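Local coordinates for protein NAD-dependent benzaldehyde dehydrogenase (Legionella pneumophila, PDB 3RHE) that is named an NAD-dependent benzaldehyde dehydrogenase but belongs to the glyoxalase/bleomycin resistance family and may, as in EhpR-like relatives, bind a small molecule, at residues Pro7-Phe12 against Arg119-Lys124; Asn26-Gln31 against Phe42-Gly47; Phe39-Phe42 against Leu48-Gly51; Thr107-Gly110 against His116-Arg119. One frame throughout, in Å; residues are numbered along the deposited sequence.

All four contacts build on one curved mixed sheet of the vicinal oxygen chelate (VOC) type. Along the chain, contacts 2 and 3 fall between the two segments of contact 1, which join the first and last strands, and contact 4 runs into the second of them at R119. Contacts 2 and 3 share F42 and strand 39-43, with centres 9 Å apart. Contact 4 lies beyond the middle of the chain, its centre 17 Å from that of contact 3. It shares strand 117-123 with contact 1. Contact 1 sits near the chain's centre, where strand 8-14 also bonds to strand 49-54. The contacts thus run from a helix end at one margin, through the core, to the terminal hairpin.

Contact 1 (Pro7-Phe12 against Arg119-Lys124); sequences PNLVLF and RIFCLK
L9 meets F121, and L11 meets R119, across one face of the VOC-type sheet. The two strands are not bonded to each other. Strand 69-74 lies between them, antiparallel to strand 8-14 and parallel to strand 117-123. The nearest CA atoms, those of L11 and R119, are therefore 9.3 Å apart, and the side chains must bridge the middle strand. The tight spot is the L9-F121 pair. CD2 of L9 lies 3.8 Å from CZ of the F121 ring and 4.1 Å from its CE2. It approaches the ring obliquely, and the two side chains cross at about a right angle. F121 gets there through its first torsion: at 70° CG sits between the backbone N and the carbonyl carbon, and this brings the end of the ring nearer to L9. S72 and Q74 of the middle strand also touch the ring. The L11-R119 contact is looser. Its nearest approach is to CD of the arginine, next to NE, which makes a salt bridge with E70 of the middle strand. No hydrogen bond joins the two segments, so apolar packing carries the contact. The ends of the segments are different. P7 and N8 are exposed, and so are L123 and K124. On the reverse face of strand 117-123, I120 and C122 pack on helix 78-90, while V10 and F12 turn to the reverse face of strand 8-14. At the looser end, CD2 of L11 comes no nearer than 4.4 Å to CD of R119.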
loop_
_atom_site.group_PDB
_atom_site.type_symbol
_atom_site.label_atom_id
_atom_site.label_comp_id
_atom_site.label_asym_id
_atom_site.label_seq_id
_atom_site.Cartn_x
_atom_site.Cartn_y
_atom_site.Cartn_z
ATOM N N PRO A 7 4.090 9.959 4.690
ATOM C CA PRO A 7 4.437 9.020 3.611
ATOM C C PRO A 7 3.954 7.620 3.960
ATOM O O PRO A 7 3.744 6.776 3.090
ATOM C CB PRO A 7 5.966 9.003 3.621
ATOM C CG PRO A 7 6.401 10.049 4.607
ATOM C CD PRO A 7 5.260 10.348 5.492
ATOM N N ASN A 8 3.801 7.372 5.251
ATOM C CA ASN A 8 3.439 6.043 5.690
ATOM C C ASN A 8 1.972 5.736 5.431
ATOM O O ASN A 8 1.088 6.595 5.561
ATOM C CB ASN A 8 3.866 5.814 7.140
ATOM C CG ASN A 8 5.352 5.481 7.248
ATOM O OD1 ASN A 8 5.872 4.697 6.461
ATOM N ND2 ASN A 8 6.033 6.090 8.198
ATOM N N LEU A 9 1.725 4.506 5.014
ATOM C CA LEU A 9 0.380 4.103 4.671
ATOM C C LEU A 9 0.189 2.628 4.989
ATOM O O LEU A 9 0.924 1.774 4.501
ATOM C CB LEU A 9 0.115 4.390 3.194
ATOM C CG LEU A 9 -1.135 3.815 2.519
ATOM C CD1 LEU A 9 -2.431 4.358 3.144
ATOM C CD2 LEU A 9 -1.076 4.129 1.019
ATOM N N VAL A 10 -0.800 2.341 5.820
ATOM C CA VAL A 10 -1.164 0.966 6.134
ATOM C C VAL A 10 -2.181 0.517 5.093
ATOM O O VAL A 10 -3.181 1.186 4.876
ATOM C CB VAL A 10 -1.747 0.870 7.555
ATOM C CG1 VAL A 10 -2.190 -0.566 7.879
ATOM C CG2 VAL A 10 -0.715 1.362 8.563
ATOM N N LEU A 11 -1.905 -0.599 4.430
ATOM C CA LEU A 11 -2.760 -1.099 3.370
ATOM C C LEU A 11 -3.420 -2.398 3.806
ATOM O O LEU A 11 -2.744 -3.372 4.090
ATOM C CB LEU A 11 -1.938 -1.353 2.097
ATOM C CG LEU A 11 -1.940 -0.450 0.863
ATOM C CD1 LEU A 11 -2.613 0.892 1.063
ATOM C CD2 LEU A 11 -0.510 -0.317 0.296
ATOM N N PHE A 12 -4.745 -2.405 3.856
ATOM C CA PHE A 12 -5.496 -3.615 4.148
ATOM C C PHE A 12 -6.051 -4.188 2.843
ATOM O O PHE A 12 -6.733 -3.486 2.090
ATOM C CB PHE A 12 -6.658 -3.294 5.105
ATOM C CG PHE A 12 -6.268 -3.277 6.567
ATOM C CD1 PHE A 12 -4.941 -3.418 6.957
ATOM C CD2 PHE A 12 -7.226 -3.097 7.545
ATOM C CE1 PHE A 12 -4.581 -3.392 8.315
ATOM C CE2 PHE A 12 -6.879 -3.073 8.897
ATOM C CZ PHE A 12 -5.554 -3.222 9.277
ATOM N N ARG A 119 5.909 -2.206 1.084
ATOM C CA ARG A 119 5.834 -1.678 -0.266
ATOM C C ARG A 119 6.358 -0.257 -0.369
ATOM O O ARG A 119 6.034 0.598 0.457
ATOM C CB ARG A 119 4.399 -1.742 -0.807
ATOM C CG ARG A 119 4.222 -1.053 -2.176
ATOM C CD ARG A 119 2.750 -1.004 -2.624
ATOM N NE ARG A 119 2.152 -2.335 -2.729
ATOM C CZ ARG A 119 2.259 -3.131 -3.784
ATOM N NH1 ARG A 119 2.955 -2.745 -4.846
ATOM N NH2 ARG A 119 1.670 -4.319 -3.777
ATOM N N ILE A 120 7.166 -0.013 -1.395
ATOM C CA ILE A 120 7.596 1.334 -1.748
ATOM C C ILE A 120 6.812 1.724 -3.009
ATOM O O ILE A 120 6.712 0.931 -3.944
ATOM C CB ILE A 120 9.119 1.383 -2.099
ATOM C CG1 ILE A 120 10.004 0.853 -0.955
ATOM C CG2 ILE A 120 9.541 2.795 -2.505
ATOM C CD1 ILE A 120 9.940 1.647 0.310
ATOM N N PHE A 121 6.256 2.926 -3.049
ATOM C CA PHE A 121 5.586 3.372 -4.271
ATOM C C PHE A 121 5.667 4.876 -4.462
ATOM O O PHE A 121 5.755 5.641 -3.498
ATOM C CB PHE A 121 4.119 2.931 -4.303
ATOM C CG PHE A 121 3.247 3.653 -3.308
ATOM C CD1 PHE A 121 2.445 4.712 -3.703
ATOM C CD2 PHE A 121 3.246 3.284 -1.969
ATOM C CE1 PHE A 121 1.649 5.388 -2.786
ATOM C CE2 PHE A 121 2.453 3.963 -1.043
ATOM C CZ PHE A 121 1.650 5.014 -1.462
ATOM N N CYS A 122 5.656 5.278 -5.728
ATOM C CA CYS A 122 5.453 6.663 -6.118
ATOM C C CYS A 122 4.182 6.710 -6.968
ATOM O O CYS A 122 4.062 5.974 -7.951
ATOM C CB CYS A 122 6.635 7.161 -6.958
ATOM S SG CYS A 122 6.395 8.839 -7.586
ATOM N N LEU A 123 3.236 7.566 -6.602
ATOM C CA LEU A 123 1.984 7.667 -7.365
ATOM C C LEU A 123 2.168 8.393 -8.695
ATOM O O LEU A 123 2.920 9.361 -8.768
ATOM C CB LEU A 123 0.918 8.403 -6.548
ATOM C CG LEU A 123 0.462 7.702 -5.271
ATOM C CD1 LEU A 123 -0.567 8.544 -4.528
ATOM C CD2 LEU A 123 -0.097 6.338 -5.616
ATOM N N LYS A 124 1.471 7.936 -9.734
ATOM C CA LYS A 124 1.419 8.675 -10.993
ATOM C C LYS A 124 0.992 10.109 -10.723
ATOM O O LYS A 124 0.138 10.352 -9.870
ATOM C CB LYS A 124 0.434 8.036 -11.971
ATOM C CG LYS A 124 1.003 6.901 -12.814
ATOM C CD LYS A 124 0.017 6.512 -13.913
ATOM C CE LYS A 124 0.416 5.224 -14.608
ATOM N NZ LYS A 124 1.720 5.344 -15.320
#

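Contact 2 (Asn26-Gln31 against Phe42-Gly47)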
loop_
_atom_site.group_PDB
_atom_site.type_symbol
_atom_site.label_atom_id
_atom_site.label_comp_id
_atom_site.label_asym_id
_atom_site.label_seq_id
_atom_site.Cartn_x
_atom_site.Cartn_y
_atom_site.Cartn_z
ATOM N N ASN A 26 -17.963 4.131 9.684
ATOM C CA ASN A 26 -18.738 3.962 10.906
ATOM C C ASN A 26 -17.836 3.839 12.124
ATOM O O ASN A 26 -18.059 4.499 13.147
ATOM C CB ASN A 26 -19.626 2.721 10.796
ATOM C CG ASN A 26 -20.597 2.587 11.954
ATOM O OD1 ASN A 26 -20.733 1.514 12.546
ATOM N ND2 ASN A 26 -21.286 3.678 12.280
ATOM N N LEU A 27 -16.819 2.985 12.012
ATOM C CA LEU A 27 -15.911 2.755 13.121
ATOM C C LEU A 27 -15.200 4.037 13.519
ATOM O O LEU A 27 -15.103 4.371 14.696
ATOM C CB LEU A 27 -14.880 1.676 12.780
ATOM C CG LEU A 27 -13.871 1.400 13.905
ATOM C CD1 LEU A 27 -13.453 -0.055 13.943
ATOM C CD2 LEU A 27 -12.646 2.288 13.802
ATOM N N LEU A 28 -14.710 4.754 12.519
ATOM C CA LEU A 28 -13.834 5.887 12.750
ATOM C C LEU A 28 -14.624 7.178 12.887
ATOM O O LEU A 28 -14.077 8.199 13.286
ATOM C CB LEU A 28 -12.842 6.020 11.595
ATOM C CG LEU A 28 -11.865 4.876 11.351
ATOM C CD1 LEU A 28 -11.099 5.119 10.050
ATOM C CD2 LEU A 28 -10.906 4.741 12.535
ATOM N N ASP A 29 -15.905 7.120 12.548
ATOM C CA ASP A 29 -16.744 8.312 12.508
ATOM C C ASP A 29 -16.051 9.388 11.687
ATOM O O ASP A 29 -16.035 10.559 12.054
ATOM C CB ASP A 29 -17.066 8.811 13.915
ATOM C CG ASP A 29 -18.068 7.921 14.630
ATOM O OD1 ASP A 29 -19.100 7.555 14.018
ATOM O OD2 ASP A 29 -17.829 7.589 15.812
ATOM N N THR A 30 -15.472 8.970 10.568
ATOM C CA THR A 30 -14.775 9.881 9.677
ATOM C C THR A 30 -15.071 9.501 8.239
ATOM O O THR A 30 -15.290 8.328 7.920
ATOM C CB THR A 30 -13.252 9.837 9.895
ATOM O OG1 THR A 30 -12.622 10.852 9.104
ATOM C CG2 THR A 30 -12.698 8.495 9.468
ATOM N N GLN A 31 -15.088 10.499 7.370
ATOM C CA GLN A 31 -15.268 10.256 5.953
ATOM C C GLN A 31 -13.915 9.896 5.352
ATOM O O GLN A 31 -12.901 10.467 5.731
ATOM C CB GLN A 31 -15.812 11.519 5.281
ATOM C CG GLN A 31 -16.796 11.246 4.164
ATOM C CD GLN A 31 -18.053 10.558 4.656
ATOM O OE1 GLN A 31 -18.649 9.749 3.946
ATOM N NE2 GLN A 31 -18.464 10.875 5.882
ATOM N N PHE A 42 -8.450 6.421 4.341
ATOM C CA PHE A 42 -8.800 7.202 5.528
ATOM C C PHE A 42 -7.541 7.814 6.118
ATOM O O PHE A 42 -6.477 7.185 6.162
ATOM C CB PHE A 42 -9.499 6.342 6.597
ATOM C CG PHE A 42 -10.870 5.868 6.208
ATOM C CD1 PHE A 42 -11.033 4.722 5.445
ATOM C CD2 PHE A 42 -11.996 6.562 6.614
ATOM C CE1 PHE A 42 -12.291 4.279 5.091
ATOM C CE2 PHE A 42 -13.262 6.126 6.265
ATOM C CZ PHE A 42 -13.410 4.979 5.497
ATOM N N VAL A 43 -7.660 9.053 6.568
ATOM C CA VAL A 43 -6.557 9.720 7.213
ATOM C C VAL A 43 -6.968 10.143 8.611
ATOM O O VAL A 43 -7.946 10.872 8.781
ATOM C CB VAL A 43 -6.095 10.935 6.401
ATOM C CG1 VAL A 43 -5.055 11.713 7.174
ATOM C CG2 VAL A 43 -5.557 10.480 5.057
HETATM N N MSE A 44 -6.226 9.665 9.607
HETATM C CA MSE A 44 -6.509 9.993 10.998
HETATM C C MSE A 44 -6.132 11.427 11.321
HETATM O O MSE A 44 -5.120 11.933 10.854
HETATM C CB MSE A 44 -5.730 9.079 11.938
HETATM C CG MSE A 44 -5.847 7.617 11.618
HETATM SE SE MSE A 44 -7.710 7.053 11.534
HETATM C CE MSE A 44 -7.365 5.152 11.257
ATOM N N LYS A 45 -6.954 12.071 12.135
ATOM C CA LYS A 45 -6.602 13.356 12.711
ATOM C C LYS A 45 -5.186 13.235 13.266
ATOM O O LYS A 45 -4.376 14.155 13.152
ATOM C CB LYS A 45 -7.595 13.706 13.822
ATOM C CG LYS A 45 -7.519 15.141 14.304
ATOM C CD LYS A 45 -8.580 15.423 15.357
ATOM C CE LYS A 45 -8.469 16.848 15.875
ATOM N NZ LYS A 45 -7.092 17.141 16.369
ATOM N N THR A 46 -4.894 12.070 13.835
ATOM C CA THR A 46 -3.571 11.757 14.364
ATOM C C THR A 46 -2.489 11.616 13.291
ATOM O O THR A 46 -1.299 11.621 13.603
ATOM C CB THR A 46 -3.587 10.437 15.154
ATOM O OG1 THR A 46 -4.631 10.463 16.131
ATOM C CG2 THR A 46 -2.259 10.242 15.836
ATOM N N GLY A 47 -2.894 11.456 12.038
ATOM C CA GLY A 47 -1.935 11.391 10.947
ATOM C C GLY A 47 -1.761 10.033 10.283
ATOM O O GLY A 47 -1.270 9.953 9.157
HETATM O O HOH W 1 -10.079 10.510 6.153
#
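F42 gives the largest share of this contact, with its ring set against L28, T30 and the backbone of Q31. CD1 of L28 lies 3.8 Å from CD2 of F42 and comes in obliquely to the ring. CG2 of T30 is closer, 3.5 Å from the same CD2, and the two side chains run past each other in opposite directions. The carbonyl O of T30 takes the ring edge, in the ring plane, 3.4 Å from CE2 of F42. Next comes V43, whose side chain points away from the helix segment. Its backbone still takes part through water. V43 N donates to a water at 2.9 Å, and that water donates to Q31 O, also at 2.9 Å. The water thus ties the end of the strand to the chain just after the helix. M44, a selenomethionine, then folds back toward the helix. Its chain bends at the second torsion (-55°), and this lays CE 3.8 Å from CD2 of L28. The M44 and L28 side chains cross at about a right angle. CD1 of L28 meets both the ring and the end of M44, while CD2 meets M44. From M44 to G47 the chain makes a type I beta turn, in which G47 N bonds to M44 O. This surface contact seats the end of helix 17-28 on strand 39-43. The F42 ring is also touched by E21 and Y24 of that helix, by P32 in the connecting loop, and by L52 of strand 49-54.

Contact 3 (Phe39-Phe42 against Leu48-Gly51)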
loop_
_atom_site.group_PDB
_atom_site.type_symbol
_atom_site.label_atom_id
_atom_site.label_comp_id
_atom_site.label_asym_id
_atom_site.label_seq_id
_atom_site.Cartn_x
_atom_site.Cartn_y
_atom_site.Cartn_z
ATOM N N PHE A 39 -10.580 1.044 -4.192
ATOM C CA PHE A 39 -9.703 1.584 -3.152
ATOM C C PHE A 39 -10.391 2.676 -2.340
ATOM O O PHE A 39 -11.125 3.496 -2.893
ATOM C CB PHE A 39 -8.419 2.137 -3.790
ATOM C CG PHE A 39 -7.376 2.570 -2.793
ATOM C CD1 PHE A 39 -7.193 3.912 -2.502
ATOM C CD2 PHE A 39 -6.574 1.634 -2.151
ATOM C CE1 PHE A 39 -6.235 4.314 -1.591
ATOM C CE2 PHE A 39 -5.614 2.028 -1.228
ATOM C CZ PHE A 39 -5.442 3.369 -0.949
ATOM N N ALA A 40 -10.165 2.679 -1.028
ATOM C CA ALA A 40 -10.576 3.807 -0.198
ATOM C C ALA A 40 -9.438 4.178 0.742
ATOM O O ALA A 40 -8.646 3.316 1.144
ATOM C CB ALA A 40 -11.848 3.490 0.575
HETATM N N MSE A 41 -9.329 5.457 1.063
HETATM C CA MSE A 41 -8.303 5.894 1.988
HETATM C C MSE A 41 -8.850 6.754 3.117
HETATM O O MSE A 41 -9.597 7.709 2.873
HETATM C CB MSE A 41 -7.205 6.667 1.270
HETATM C CG MSE A 41 -6.239 7.278 2.272
HETATM SE SE MSE A 41 -4.453 7.498 1.607
HETATM C CE MSE A 41 -4.797 8.969 0.375
ATOM N N PHE A 42 -8.450 6.421 4.341
ATOM C CA PHE A 42 -8.800 7.202 5.528
ATOM C C PHE A 42 -7.541 7.814 6.118
ATOM O O PHE A 42 -6.477 7.185 6.162
ATOM C CB PHE A 42 -9.499 6.342 6.597
ATOM C CG PHE A 42 -10.870 5.868 6.208
ATOM C CD1 PHE A 42 -11.033 4.722 5.445
ATOM C CD2 PHE A 42 -11.996 6.562 6.614
ATOM C CE1 PHE A 42 -12.291 4.279 5.091
ATOM C CE2 PHE A 42 -13.262 6.126 6.265
ATOM C CZ PHE A 42 -13.410 4.979 5.497
ATOM N N LEU A 48 -2.147 8.958 10.966
ATOM C CA LEU A 48 -2.044 7.634 10.354
ATOM C C LEU A 48 -2.936 7.523 9.116
ATOM O O LEU A 48 -4.085 7.980 9.113
ATOM C CB LEU A 48 -2.361 6.518 11.359
ATOM C CG LEU A 48 -2.143 5.096 10.814
ATOM C CD1 LEU A 48 -1.453 4.192 11.835
ATOM C CD2 LEU A 48 -3.458 4.476 10.309
ATOM N N ARG A 49 -2.398 6.926 8.062
ATOM C CA ARG A 49 -3.149 6.743 6.827
ATOM C C ARG A 49 -3.488 5.268 6.615
ATOM O O ARG A 49 -2.609 4.406 6.670
ATOM C CB ARG A 49 -2.354 7.278 5.630
ATOM C CG ARG A 49 -2.083 8.776 5.679
ATOM C CD ARG A 49 -1.608 9.298 4.312
ATOM N NE ARG A 49 -0.395 8.626 3.854
ATOM C CZ ARG A 49 0.040 8.628 2.596
ATOM N NH1 ARG A 49 -0.648 9.256 1.655
ATOM N NH2 ARG A 49 1.160 7.988 2.272
ATOM N N LEU A 50 -4.758 4.989 6.365
ATOM C CA LEU A 50 -5.227 3.621 6.172
ATOM C C LEU A 50 -5.913 3.457 4.819
ATOM O O LEU A 50 -6.919 4.134 4.523
ATOM C CB LEU A 50 -6.185 3.211 7.297
ATOM C CG LEU A 50 -6.910 1.873 7.122
ATOM C CD1 LEU A 50 -5.948 0.704 7.287
ATOM C CD2 LEU A 50 -8.065 1.759 8.125
ATOM N N GLY A 51 -5.349 2.574 3.995
ATOM C CA GLY A 51 -5.928 2.237 2.710
ATOM C C GLY A 51 -6.612 0.876 2.679
ATOM O O GLY A 51 -6.118 -0.123 3.227
#
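F42 and L50 are held by two nearly straight backbone hydrogen bonds. F42 N donates to L50 O at 2.8 Å, with an angle of 176° at the hydrogen. L50 N returns a bond of the same 2.8 Å length to F42 O. One step along, M41 and G51 form the non-hydrogen-bonded pair. Here the strands touch through CA-H...O contacts, as between G51 CA and A40 O at 3.3 Å, and between M41 CA and L50 O at 3.4 Å. The side chains alternate between the two faces. F42 and L50 share one face, where both touch Y24 of helix 17-28. M41 lies on the other, beside the bare G51. F39 uses the room left there: its CZ comes 3.9 Å from CA of G51, obliquely to the ring. The F39 ring also packs edge-to-face with W53 and touches L11. M41 is a selenomethionine whose chain bends at its third torsion, and its SE sits 4.2 Å from NH1 of R49. This is a loose contact, and the two side chains cross at an angle. The stronger ties of the arginine lie on other parts of the sheet, with NE bonded to N8 O and NH2 to Q74 OE1. Strand 8-14 runs parallel to strand 49-54 on its other side, with R49 and G51 bonded to V10. F39-F42 and L48-G51 are thus the two arms of an antiparallel beta hairpin, which forms one flank of the curved sheet of a VOC-type fold.

Contact 4 (Thr107-Gly110 against His116-Arg119); sequences TFVG and HRLR
G110 and L118 form the antiparallel hydrogen-bonded pair of a beta hairpin in the VOC-type sheet, with G110 N donating to L118 O and L118 N to G110 O, both at 2.9 Å, and V109 and R119 as the non-hydrogen-bonded pair next to it. The side chains of T107, V109 and R119 gather on one face. F108 takes the opposite face, where its ring meets W88 and H85 edge-to-face. CG2 of V109 lies 4.1 Å from CB of R117, whose own guanidinium reaches on to P60 O, K61 O and Y13 OH. V109 CA also lies 3.4 Å from L118 O, a CA-H...O contact. R119 has several partners. Its chain is extended at first and then bends at the third torsion (-59°), which turns the guanidinium back over the neighbouring strand. CG1 of V109 covers one face of that group, 4.0 Å from NH1 of R119, off toward the rim. NE makes a salt bridge with E70, and NH2 bonds to E59 O, so E70 probably balances the buried charge. The T107 and R119 side chains cross at an angle, with CG2 of T107 3.5 Å from NH1 of R119. The T107 hydroxyl is shared, because OG1 also bonds to I120 O. At the guanidinium edge, almost in its plane, NH1 of R119 donates to OG1 of T107 at 3.0 Å.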
loop_
_atom_site.group_PDB
_atom_site.type_symbol
_atom_site.label_atom_id
_atom_site.label_comp_id
_atom_site.label_asym_id
_atom_site.label_seq_id
_atom_site.Cartn_x
_atom_site.Cartn_y
_atom_site.Cartn_z
ATOM N N THR A 107 6.378 1.016 -8.334
ATOM C CA THR A 107 6.372 0.338 -7.042
ATOM C C THR A 107 7.203 -0.941 -7.018
ATOM O O THR A 107 7.420 -1.567 -8.049
ATOM C CB THR A 107 4.898 -0.005 -6.628
ATOM O OG1 THR A 107 4.858 -0.491 -5.284
ATOM C CG2 THR A 107 4.313 -1.067 -7.544
ATOM N N PHE A 108 7.662 -1.319 -5.829
ATOM C CA PHE A 108 8.228 -2.641 -5.613
ATOM C C PHE A 108 7.875 -3.102 -4.203
ATOM O O PHE A 108 7.482 -2.292 -3.362
ATOM C CB PHE A 108 9.748 -2.687 -5.891
ATOM C CG PHE A 108 10.604 -2.140 -4.778
ATOM C CD1 PHE A 108 10.912 -0.785 -4.717
ATOM C CD2 PHE A 108 11.139 -2.987 -3.819
ATOM C CE1 PHE A 108 11.708 -0.280 -3.698
ATOM C CE2 PHE A 108 11.945 -2.488 -2.805
ATOM C CZ PHE A 108 12.226 -1.130 -2.744
ATOM N N VAL A 109 7.975 -4.398 -3.942
ATOM C CA VAL A 109 7.664 -4.887 -2.588
ATOM C C VAL A 109 8.649 -5.910 -2.044
ATOM O O VAL A 109 9.104 -6.809 -2.758
ATOM C CB VAL A 109 6.170 -5.337 -2.399
ATOM C CG1 VAL A 109 5.507 -5.650 -3.698
ATOM C CG2 VAL A 109 6.025 -6.498 -1.379
ATOM N N GLY A 110 8.997 -5.725 -0.777
ATOM C CA GLY A 110 9.812 -6.677 -0.057
ATOM C C GLY A 110 9.012 -7.351 1.043
ATOM O O GLY A 110 7.824 -7.068 1.221
ATOM N N HIS A 116 5.711 -10.303 6.386
ATOM C CA HIS A 116 4.941 -9.068 6.282
ATOM C C HIS A 116 5.432 -8.297 5.058
ATOM O O HIS A 116 6.638 -8.074 4.900
ATOM C CB HIS A 116 5.082 -8.223 7.550
ATOM C CG HIS A 116 4.674 -8.945 8.802
ATOM N ND1 HIS A 116 3.374 -9.339 9.046
ATOM C CD2 HIS A 116 5.396 -9.344 9.879
ATOM C CE1 HIS A 116 3.311 -9.953 10.215
ATOM N NE2 HIS A 116 4.526 -9.970 10.742
ATOM N N ARG A 117 4.503 -7.913 4.185
ATOM C CA ARG A 117 4.858 -7.163 2.978
ATOM C C ARG A 117 5.130 -5.681 3.252
ATOM O O ARG A 117 4.422 -5.014 4.022
ATOM C CB ARG A 117 3.784 -7.312 1.898
ATOM C CG ARG A 117 3.655 -8.715 1.320
ATOM C CD ARG A 117 2.453 -8.807 0.388
ATOM N NE ARG A 117 2.399 -10.075 -0.332
ATOM C CZ ARG A 117 1.639 -10.296 -1.403
ATOM N NH1 ARG A 117 0.854 -9.330 -1.882
ATOM N NH2 ARG A 117 1.664 -11.485 -1.992
ATOM N N LEU A 118 6.161 -5.183 2.592
ATOM C CA LEU A 118 6.635 -3.822 2.758
ATOM C C LEU A 118 6.715 -3.223 1.358
ATOM O O LEU A 118 7.500 -3.676 0.535
ATOM C CB LEU A 118 8.033 -3.845 3.383
ATOM C CG LEU A 118 8.178 -4.577 4.728
ATOM C CD1 LEU A 118 9.629 -4.581 5.170
ATOM C CD2 LEU A 118 7.336 -3.907 5.784
ATOM N N ARG A 119 5.909 -2.206 1.084
ATOM C CA ARG A 119 5.834 -1.678 -0.266
ATOM C C ARG A 119 6.358 -0.257 -0.369
ATOM O O ARG A 119 6.034 0.598 0.457
ATOM C CB ARG A 119 4.399 -1.742 -0.807
ATOM C CG ARG A 119 4.222 -1.053 -2.176
ATOM C CD ARG A 119 2.750 -1.004 -2.624
ATOM N NE ARG A 119 2.152 -2.335 -2.729
ATOM C CZ ARG A 119 2.259 -3.131 -3.784
ATOM N NH1 ARG A 119 2.955 -2.745 -4.846
ATOM N NH2 ARG A 119 1.670 -4.319 -3.777
#